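Local coordinates for cysteine synthase 3 (Entamoeba histolytica, PDB 6KR5), which probably catalyses the last step of cysteine synthesis, using pyridoxal phosphate to make L-cysteine from O-acetyl-L-serine and sulfide, at residues L48-P53 and P307-R312; S55-R60 and A167-T172; P25-H30 and D273-G278. One frame throughout, in Å; residues are numbered along the deposited sequence.

Contact 1. Residues L48-P53 and P307-R312; sequences LECFNP and PDCGER. With PLP (pyridoxal-5'-phosphate), chain D.
The pyridine ring of PLP carries on one face the CB-CG edge of the Pro307 ring, which stands upright on it: CB sits over N1, 3.2 Å away, and CG just beyond the rim by N1 and C6. At the methyl-bearing edge arrives the Asp308 carboxylate, OD2 3.2 Å from C2A and hydrogen-bonded by Tyr313 and Asn88. A second flat group, the Asn52 amide, ties up its own turn: ND2 reaches a lone pair of Glu49 O in the carbonyl plane and meets Glu49 OE1, 2.9 Å away, from above the carboxylate. The Glu49 bend (chi2 -64°) brings OE1 back to this amide; OE1 is shared with Arg60, and OE2 is hydrogen-bonded to Thr24. CB of Glu49 packs 3.6 Å from Pro307 O. The Cys50-Cys309 disulfide and two conformers of each cysteine are consistent with a bond in only part of the molecules. Here the sulfurs are unbonded; Cys50 SG lies 2.9 Å from Cys309 CB, so close that these conformers may not coexist. Cys309 SG accepts an almost straight bond (171°) from Glu311 N. The segments lie where the chain leaves the adjacent parallel strands 43-48 and 301-306, with helix 279-292 against Pro307 and the second subunit reaching Glu311 and Arg312.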
loop_
_atom_site.group_PDB
_atom_site.type_symbol
_atom_site.label_atom_id
_atom_site.label_comp_id
_atom_site.label_asym_id
_atom_site.label_seq_id
_atom_site.Cartn_x
_atom_site.Cartn_y
_atom_site.Cartn_z
ATOM N N LEU B 48 5.182 -1.155 10.115
ATOM C CA LEU B 48 4.936 -0.703 8.744
ATOM C C LEU B 48 3.530 -0.125 8.625
ATOM O O LEU B 48 2.575 -0.827 8.274
ATOM C CB LEU B 48 5.158 -1.851 7.772
ATOM C CG LEU B 48 6.519 -2.496 7.979
ATOM C CD1 LEU B 48 6.693 -3.603 6.962
ATOM C CD2 LEU B 48 7.598 -1.479 7.805
ATOM N N GLU B 49 3.419 1.187 8.861
ATOM C CA GLU B 49 2.123 1.839 8.741
ATOM C C GLU B 49 1.685 1.962 7.289
ATOM O O GLU B 49 0.537 2.338 7.023
ATOM C CB GLU B 49 2.166 3.194 9.448
ATOM C CG GLU B 49 2.333 3.019 10.960
ATOM C CD GLU B 49 1.137 2.298 11.573
ATOM O OE1 GLU B 49 0.014 2.809 11.375
ATOM O OE2 GLU B 49 1.314 1.250 12.241
ATOM N N CYS B 50 2.557 1.622 6.344
ATOM C CA CYS B 50 2.143 1.521 4.956
ATOM C C CYS B 50 1.109 0.423 4.734
ATOM O O CYS B 50 0.460 0.402 3.679
ATOM C CB CYS B 50 3.369 1.265 4.094
ATOM S SG CYS B 50 3.001 1.173 2.361
ATOM N N PHE B 51 0.935 -0.486 5.697
ATOM C CA PHE B 51 -0.043 -1.555 5.544
ATOM C C PHE B 51 -1.475 -1.106 5.818
ATOM O O PHE B 51 -2.402 -1.892 5.602
ATOM C CB PHE B 51 0.325 -2.740 6.439
ATOM C CG PHE B 51 1.291 -3.694 5.795
ATOM C CD1 PHE B 51 2.616 -3.353 5.660
ATOM C CD2 PHE B 51 0.868 -4.928 5.342
ATOM C CE1 PHE B 51 3.512 -4.235 5.068
ATOM C CE2 PHE B 51 1.759 -5.803 4.747
ATOM C CZ PHE B 51 3.075 -5.452 4.622
ATOM N N ASN B 52 -1.689 0.125 6.284
ATOM C CA ASN B 52 -3.045 0.651 6.353
ATOM C C ASN B 52 -3.650 0.730 4.948
ATOM O O ASN B 52 -2.920 0.801 3.950
ATOM C CB ASN B 52 -3.028 2.021 7.021
ATOM C CG ASN B 52 -2.856 1.921 8.525
ATOM O OD1 ASN B 52 -3.748 1.445 9.225
ATOM N ND2 ASN B 52 -1.699 2.344 9.026
ATOM N N PRO B 53 -4.985 0.699 4.833
ATOM C CA PRO B 53 -5.602 0.662 3.489
ATOM C C PRO B 53 -5.201 1.810 2.575
ATOM O O PRO B 53 -5.054 1.594 1.361
ATOM C CB PRO B 53 -7.110 0.680 3.790
ATOM C CG PRO B 53 -7.230 1.073 5.254
ATOM C CD PRO B 53 -5.983 0.549 5.904
ATOM N N PRO B 307 6.118 5.652 8.948
ATOM C CA PRO B 307 4.764 6.211 8.740
ATOM C C PRO B 307 4.117 5.957 7.382
ATOM O O PRO B 307 2.874 5.975 7.316
ATOM C CB PRO B 307 4.976 7.716 8.969
ATOM C CG PRO B 307 6.132 7.784 9.936
ATOM C CD PRO B 307 7.053 6.673 9.465
ATOM N N ASP B 308 4.870 5.783 6.293
ATOM C CA ASP B 308 4.231 5.567 4.990
ATOM C C ASP B 308 5.237 4.946 4.022
ATOM O O ASP B 308 6.360 4.593 4.403
ATOM C CB ASP B 308 3.591 6.857 4.433
ATOM C CG ASP B 308 4.599 7.902 3.942
ATOM O OD1 ASP B 308 5.832 7.714 4.075
ATOM O OD2 ASP B 308 4.131 8.952 3.424
ATOM N N CYS B 309 4.831 4.836 2.761
ATOM C CA CYS B 309 5.542 4.078 1.741
ATOM C C CYS B 309 6.284 4.999 0.777
ATOM O O CYS B 309 5.848 6.118 0.499
ATOM C CB CYS B 309 4.555 3.210 0.963
ATOM S SG CYS B 309 5.315 2.225 -0.337
ATOM N N GLY B 310 7.405 4.501 0.240
ATOM C CA GLY B 310 8.178 5.281 -0.703
ATOM C C GLY B 310 7.479 5.531 -2.020
ATOM O O GLY B 310 7.824 6.495 -2.712
ATOM N N GLU B 311 6.492 4.697 -2.376
ATOM C CA GLU B 311 5.774 4.897 -3.630
ATOM C C GLU B 311 5.091 6.258 -3.672
ATOM O O GLU B 311 4.901 6.829 -4.752
ATOM C CB GLU B 311 4.749 3.778 -3.833
ATOM C CG GLU B 311 4.018 3.865 -5.172
ATOM C CD GLU B 311 3.114 2.679 -5.452
ATOM O OE1 GLU B 311 2.932 1.828 -4.556
ATOM O OE2 GLU B 311 2.590 2.607 -6.584
ATOM N N ARG B 312 4.730 6.798 -2.511
ATOM C CA ARG B 312 4.141 8.129 -2.412
ATOM C C ARG B 312 5.140 9.245 -2.717
ATOM O O ARG B 312 4.745 10.417 -2.752
ATOM C CB ARG B 312 3.539 8.302 -1.014
ATOM C CG ARG B 312 2.456 9.374 -0.893
ATOM C CD ARG B 312 1.461 9.050 0.217
ATOM N NE ARG B 312 0.490 8.050 -0.212
ATOM C CZ ARG B 312 -0.411 7.501 0.594
ATOM N NH1 ARG B 312 -0.463 7.860 1.874
ATOM N NH2 ARG B 312 -1.249 6.587 0.126
HETATM N N1 PLP D . 5.678 10.837 8.433
HETATM C C2 PLP D . 4.562 10.885 7.645
HETATM C C2A PLP D . 4.691 10.494 6.205
HETATM C C3 PLP D . 3.351 11.282 8.185
HETATM O O3 PLP D . 2.251 11.326 7.377
HETATM C C4 PLP D . 3.271 11.627 9.527
HETATM C C4A PLP D . 2.009 12.156 10.108
HETATM O O4A PLP D . 1.010 12.303 9.392
HETATM C C5 PLP D . 4.415 11.570 10.321
HETATM C C6 PLP D . 5.609 11.180 9.760
HETATM C C5A PLP D . 4.413 11.977 11.778
HETATM O O4P PLP D . 3.486 11.296 12.578
HETATM P P PLP D . 2.804 12.138 13.757
HETATM O O1P PLP D . 3.911 12.815 14.545
HETATM O O2P PLP D . 1.915 13.166 13.119
HETATM O O3P PLP D . 2.044 11.166 14.586
#

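Contact 2. Residues S55-R60 and A167-T172. With PLP (pyridoxal-5'-phosphate), chain D.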
loop_
_atom_site.group_PDB
_atom_site.type_symbol
_atom_site.label_atom_id
_atom_site.label_comp_id
_atom_site.label_asym_id
_atom_site.label_seq_id
_atom_site.Cartn_x
_atom_site.Cartn_y
_atom_site.Cartn_z
ATOM N N SER B 55 -2.366 3.447 3.299
ATOM C CA SER B 55 -0.909 3.313 3.267
ATOM C C SER B 55 -0.173 4.378 4.067
ATOM O O SER B 55 0.993 4.677 3.781
ATOM C CB SER B 55 -0.397 3.285 1.827
ATOM O OG SER B 55 -1.034 2.224 1.137
ATOM N N SER B 56 -0.800 4.936 5.099
ATOM C CA SER B 56 -0.034 5.738 6.039
ATOM C C SER B 56 -0.668 5.670 7.413
ATOM O O SER B 56 -1.820 5.268 7.578
ATOM C CB SER B 56 0.086 7.201 5.603
ATOM O OG SER B 56 -0.984 7.981 6.132
ATOM N N VAL B 57 0.126 6.082 8.403
ATOM C CA VAL B 57 -0.336 6.155 9.784
ATOM C C VAL B 57 -1.558 7.050 9.919
ATOM O O VAL B 57 -2.363 6.878 10.844
ATOM C CB VAL B 57 0.840 6.637 10.655
ATOM C CG1 VAL B 57 1.244 8.045 10.275
ATOM C CG2 VAL B 57 0.504 6.534 12.128
ATOM N N LYS B 58 -1.730 8.010 9.006
ATOM C CA LYS B 58 -2.860 8.928 9.121
ATOM C C LYS B 58 -4.205 8.260 8.865
ATOM O O LYS B 58 -5.236 8.867 9.174
ATOM C CB LYS B 58 -2.680 10.116 8.180
ATOM C CG LYS B 58 -1.449 10.954 8.496
ATOM C CD LYS B 58 -1.379 11.365 9.962
ATOM C CE LYS B 58 -0.432 12.532 10.131
ATOM N NZ LYS B 58 0.866 12.018 10.648
ATOM N N ASP B 59 -4.234 7.041 8.326
ATOM C CA ASP B 59 -5.490 6.294 8.311
ATOM C C ASP B 59 -6.062 6.195 9.717
ATOM O O ASP B 59 -7.274 6.338 9.925
ATOM C CB ASP B 59 -5.279 4.878 7.767
ATOM C CG ASP B 59 -5.138 4.818 6.263
ATOM O OD1 ASP B 59 -4.629 5.773 5.651
ATOM O OD2 ASP B 59 -5.531 3.772 5.699
ATOM N N ARG B 60 -5.193 5.929 10.698
ATOM C CA ARG B 60 -5.656 5.804 12.075
ATOM C C ARG B 60 -6.168 7.129 12.597
ATOM O O ARG B 60 -7.174 7.174 13.322
ATOM C CB ARG B 60 -4.522 5.330 12.977
ATOM C CG ARG B 60 -3.893 4.000 12.620
ATOM C CD ARG B 60 -2.769 3.764 13.608
ATOM N NE ARG B 60 -1.931 2.612 13.309
ATOM C CZ ARG B 60 -2.072 1.409 13.854
ATOM N NH1 ARG B 60 -3.056 1.152 14.709
ATOM N NH2 ARG B 60 -1.210 0.454 13.551
ATOM N N ALA B 167 -5.133 9.690 20.652
ATOM C CA ALA B 167 -5.869 8.530 21.148
ATOM C C ALA B 167 -5.918 7.381 20.143
ATOM O O ALA B 167 -6.106 6.227 20.545
ATOM C CB ALA B 167 -7.288 8.949 21.535
ATOM N N ALA B 168 -5.776 7.664 18.842
ATOM C CA ALA B 168 -5.735 6.579 17.859
ATOM C C ALA B 168 -4.633 5.585 18.170
ATOM O O ALA B 168 -4.719 4.402 17.793
ATOM C CB ALA B 168 -5.533 7.144 16.457
ATOM N N HIS B 169 -3.595 6.036 18.858
ATOM C CA HIS B 169 -2.407 5.227 19.039
ATOM C C HIS B 169 -2.479 4.343 20.273
ATOM O O HIS B 169 -1.492 3.668 20.600
ATOM C CB HIS B 169 -1.202 6.149 19.056
ATOM C CG HIS B 169 -0.978 6.792 17.731
ATOM N ND1 HIS B 169 -0.588 6.067 16.625
ATOM C CD2 HIS B 169 -1.153 8.065 17.309
ATOM C CE1 HIS B 169 -0.490 6.878 15.586
ATOM N NE2 HIS B 169 -0.827 8.097 15.975
ATOM N N VAL B 170 -3.632 4.308 20.946
ATOM C CA VAL B 170 -3.881 3.206 21.871
ATOM C C VAL B 170 -3.729 1.886 21.128
ATOM O O VAL B 170 -3.118 0.936 21.628
ATOM C CB VAL B 170 -5.270 3.346 22.518
ATOM C CG1 VAL B 170 -5.575 2.135 23.391
ATOM C CG2 VAL B 170 -5.338 4.618 23.339
ATOM N N TYR B 171 -4.224 1.838 19.891
ATOM C CA TYR B 171 -4.109 0.626 19.090
ATOM C C TYR B 171 -2.669 0.391 18.645
ATOM O O TYR B 171 -2.144 -0.718 18.780
ATOM C CB TYR B 171 -5.048 0.715 17.887
ATOM C CG TYR B 171 -6.516 0.633 18.241
ATOM C CD1 TYR B 171 -7.246 1.776 18.572
ATOM C CD2 TYR B 171 -7.178 -0.592 18.226
ATOM C CE1 TYR B 171 -8.592 1.694 18.889
ATOM C CE2 TYR B 171 -8.523 -0.682 18.542
ATOM C CZ TYR B 171 -9.222 0.462 18.871
ATOM O OH TYR B 171 -10.560 0.362 19.179
ATOM N N THR B 172 -2.007 1.428 18.120
ATOM C CA THR B 172 -0.614 1.283 17.707
ATOM C C THR B 172 0.229 0.721 18.841
ATOM O O THR B 172 0.980 -0.247 18.662
ATOM C CB THR B 172 -0.063 2.636 17.244
ATOM O OG1 THR B 172 -1.036 3.309 16.434
ATOM C CG2 THR B 172 1.239 2.459 16.452
HETATM N N1 PLP D . 5.678 10.837 8.433
HETATM C C2 PLP D . 4.562 10.885 7.645
HETATM C C2A PLP D . 4.691 10.494 6.205
HETATM C C3 PLP D . 3.351 11.282 8.185
HETATM O O3 PLP D . 2.251 11.326 7.377
HETATM C C4 PLP D . 3.271 11.627 9.527
HETATM C C4A PLP D . 2.009 12.156 10.108
HETATM O O4A PLP D . 1.010 12.303 9.392
HETATM C C5 PLP D . 4.415 11.570 10.321
HETATM C C6 PLP D . 5.609 11.180 9.760
HETATM C C5A PLP D . 4.413 11.977 11.778
HETATM O O4P PLP D . 3.486 11.296 12.578
HETATM P P PLP D . 2.804 12.138 13.757
HETATM O O1P PLP D . 3.911 12.815 14.545
HETATM O O2P PLP D . 1.915 13.166 13.119
HETATM O O3P PLP D . 2.044 11.166 14.586
HETATM O O HOH W 1 -5.004 3.148 15.695
#
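Ala168 O is gripped by two donors: a water 2.5 Å away and, weakly, Tyr171 N from the following turn of helix. The same water accepts from Arg60 NH1 at 3.0 Å, sitting in the guanidinium plane at its edge, so it bridges the two segments. Extended from CG to NE, the Arg60 chain crosses Thr172 obliquely and puts one guanidinium face under OG1, which stands 3.1 Å above that plane; the angle is too poor for a bond. OG1 is bonded instead to His169 ND1 at 2.8 Å, fixing the imidazole's rotation. Salt bridges to Glu49 and Glu175 take the arginine's other nitrogens and probably balance its buried charge. The arrangement belongs to the fold-type II PLP enzymes, whose Schiff-base lysine lies at the start of a helix. Here Lys58 NZ is 1.3 Å from PLP C4A, an internal aldimine in geometry, although the aldehyde oxygen O4A is also modelled, overlapping the lysine end. Ser56 OG accepts from Lys58 N and caps this turn. Val57, with CG2 anti to the backbone N, touches the ring edge of His169 at CE1 (3.6 Å), while Ala168 CB rests on Arg60 O.

Contact 3. Residues P25-H30 and D273-G278; sequences PLVELH and DGIMCG
Asp273 leaves the end of helix 259-273 with CG anti to its own carbonyl carbon (chi1 -76°), and its CB is directed toward segment 25-30. CB lies near CD2 of Leu29, and CG comes to 3.8 Å from that same methyl, the two side chains crossing at about a right angle. At the tip OD1 takes the backbone N-H of His30 on its syn lone pair, at 2.8 Å between OD1 and His30 N and almost straight (171°). Gly31 N donates to OD1 as well, and a water 2.8 Å from OD1 makes a third donor; that water also donates to Glu28 O, at 2.7 Å. OD2 is bonded to Val32 N, so one buried carboxylate gathers three successive backbone N-H groups of the turn that follows the strand, which would be expected to favour its ionised form. Strand 26-28 runs antiparallel to strand 43-48 as the outermost strand of the larger sheet within its chain, and at Leu26 and Val27 it pairs in parallel with a strand of the second subunit, so the sheet continues through the dimer interface. Gly274 leaves the helix with positive phi (69°) and leads the chain to Ile275, whose CB faces segment 25-30 and whose CD1 meets Leu29 CD2 at 4.1 Å and, more loosely, Val27 CG1 at 4.4 Å. His30 NE2 bonds weakly to Glu28 OE1, and also weakly to His15 O of the second subunit.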
loop_
_atom_site.group_PDB
_atom_site.type_symbol
_atom_site.label_atom_id
_atom_site.label_comp_id
_atom_site.label_asym_id
_atom_site.label_seq_id
_atom_site.Cartn_x
_atom_site.Cartn_y
_atom_site.Cartn_z
ATOM N N PRO B 25 2.038 -4.770 10.423
ATOM C CA PRO B 25 3.089 -5.739 10.753
ATOM C C PRO B 25 4.283 -5.093 11.422
ATOM O O PRO B 25 4.626 -3.940 11.153
ATOM C CB PRO B 25 3.495 -6.308 9.389
ATOM C CG PRO B 25 2.504 -5.798 8.409
ATOM C CD PRO B 25 1.934 -4.548 8.976
ATOM N N LEU B 26 4.929 -5.873 12.286
ATOM C CA LEU B 26 6.195 -5.521 12.918
ATOM C C LEU B 26 7.250 -6.487 12.382
ATOM O O LEU B 26 7.107 -7.706 12.542
ATOM C CB LEU B 26 6.076 -5.607 14.438
ATOM C CG LEU B 26 7.246 -5.109 15.274
ATOM C CD1 LEU B 26 7.567 -3.660 14.976
ATOM C CD2 LEU B 26 6.905 -5.275 16.746
ATOM N N VAL B 27 8.283 -5.950 11.724
ATOM C CA VAL B 27 9.207 -6.721 10.890
ATOM C C VAL B 27 10.647 -6.478 11.332
ATOM O O VAL B 27 11.045 -5.340 11.603
ATOM C CB VAL B 27 9.034 -6.354 9.399
ATOM C CG1 VAL B 27 9.958 -7.197 8.499
ATOM C CG2 VAL B 27 7.572 -6.510 8.985
ATOM N N GLU B 28 11.443 -7.546 11.369
ATOM C CA GLU B 28 12.864 -7.411 11.679
ATOM C C GLU B 28 13.631 -6.771 10.528
ATOM O O GLU B 28 13.464 -7.160 9.364
ATOM C CB GLU B 28 13.480 -8.780 11.963
ATOM C CG GLU B 28 12.870 -9.544 13.131
ATOM C CD GLU B 28 13.405 -10.973 13.237
ATOM O OE1 GLU B 28 13.962 -11.491 12.245
ATOM O OE2 GLU B 28 13.260 -11.578 14.323
ATOM N N LEU B 29 14.511 -5.816 10.868
ATOM C CA LEU B 29 15.549 -5.344 9.951
ATOM C C LEU B 29 16.770 -6.256 10.035
ATOM O O LEU B 29 17.130 -6.719 11.121
ATOM C CB LEU B 29 15.958 -3.914 10.300
ATOM C CG LEU B 29 14.969 -2.818 9.940
ATOM C CD1 LEU B 29 15.589 -1.455 10.258
ATOM C CD2 LEU B 29 14.550 -2.900 8.474
ATOM N N HIS B 30 17.413 -6.498 8.889
ATOM C CA HIS B 30 18.609 -7.344 8.850
ATOM C C HIS B 30 19.688 -6.740 7.966
ATOM O O HIS B 30 20.868 -6.736 8.328
ATOM C CB HIS B 30 18.276 -8.750 8.340
ATOM C CG HIS B 30 17.354 -9.513 9.234
ATOM N ND1 HIS B 30 17.738 -9.997 10.466
ATOM C CD2 HIS B 30 16.062 -9.884 9.069
ATOM C CE1 HIS B 30 16.717 -10.618 11.029
ATOM N NE2 HIS B 30 15.690 -10.571 10.199
ATOM N N ASP B 273 16.953 -4.246 2.640
ATOM C CA ASP B 273 15.914 -4.989 3.338
ATOM C C ASP B 273 14.657 -5.175 2.507
ATOM O O ASP B 273 13.751 -5.892 2.944
ATOM C CB ASP B 273 15.563 -4.313 4.675
ATOM C CG ASP B 273 16.620 -4.564 5.716
ATOM O OD1 ASP B 273 16.538 -5.599 6.417
ATOM O OD2 ASP B 273 17.538 -3.736 5.804
ATOM N N GLY B 274 14.584 -4.584 1.318
ATOM C CA GLY B 274 13.411 -4.786 0.498
ATOM C C GLY B 274 12.143 -4.144 1.010
ATOM O O GLY B 274 11.051 -4.572 0.628
ATOM N N ILE B 275 12.256 -3.124 1.854
ATOM C CA ILE B 275 11.114 -2.408 2.407
ATOM C C ILE B 275 11.140 -1.003 1.827
ATOM O O ILE B 275 12.093 -0.254 2.055
ATOM C CB ILE B 275 11.168 -2.375 3.940
ATOM C CG1 ILE B 275 11.034 -3.785 4.511
ATOM C CG2 ILE B 275 10.104 -1.453 4.484
ATOM C CD1 ILE B 275 11.443 -3.877 5.963
ATOM N N MET B 276 10.108 -0.646 1.059
ATOM C CA MET B 276 10.075 0.650 0.377
ATOM C C MET B 276 9.328 1.638 1.255
ATOM O O MET B 276 8.124 1.836 1.114
ATOM C CB MET B 276 9.435 0.542 -1.000
ATOM C CG MET B 276 9.614 1.819 -1.808
ATOM S SD MET B 276 8.951 1.623 -3.477
ATOM C CE MET B 276 9.455 3.139 -4.272
ATOM N N CYS B 277 10.059 2.267 2.163
ATOM C CA CYS B 277 9.488 3.184 3.140
ATOM C C CYS B 277 9.704 4.635 2.718
ATOM O O CYS B 277 10.564 4.949 1.897
ATOM C CB CYS B 277 10.139 2.944 4.502
ATOM S SG CYS B 277 11.955 3.241 4.553
ATOM N N GLY B 278 8.922 5.531 3.309
ATOM C CA GLY B 278 8.954 6.938 2.949
ATOM C C GLY B 278 10.127 7.706 3.550
ATOM O O GLY B 278 11.029 7.151 4.180
HETATM O O HOH W 2 14.459 -7.420 6.822
#

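Overall arrangement
Contact 1 is the middle piece, its centre 12 Å from that of contact 2 and 11 Å from that of contact 3. Toward contact 2 it is joined by the salt bridge from Arg60 NE to Glu49 OE1 (2.7 Å) and by a probable hydrogen bond from Val57 N to Pro307 O (3.0 Å); these two contacts meet the cofactor from different parts, the lysine linkage in one and the ring face in the other. Toward contact 3, probable hydrogen bonds run from Gly310 N to Met276 O and from Gly278 N to Asp308 O, both 2.9 Å. Contacts 2 and 3 do not touch, their nearest atoms being about 7 Å apart, and the Ile275 side chain lies about 13 Å from PLP.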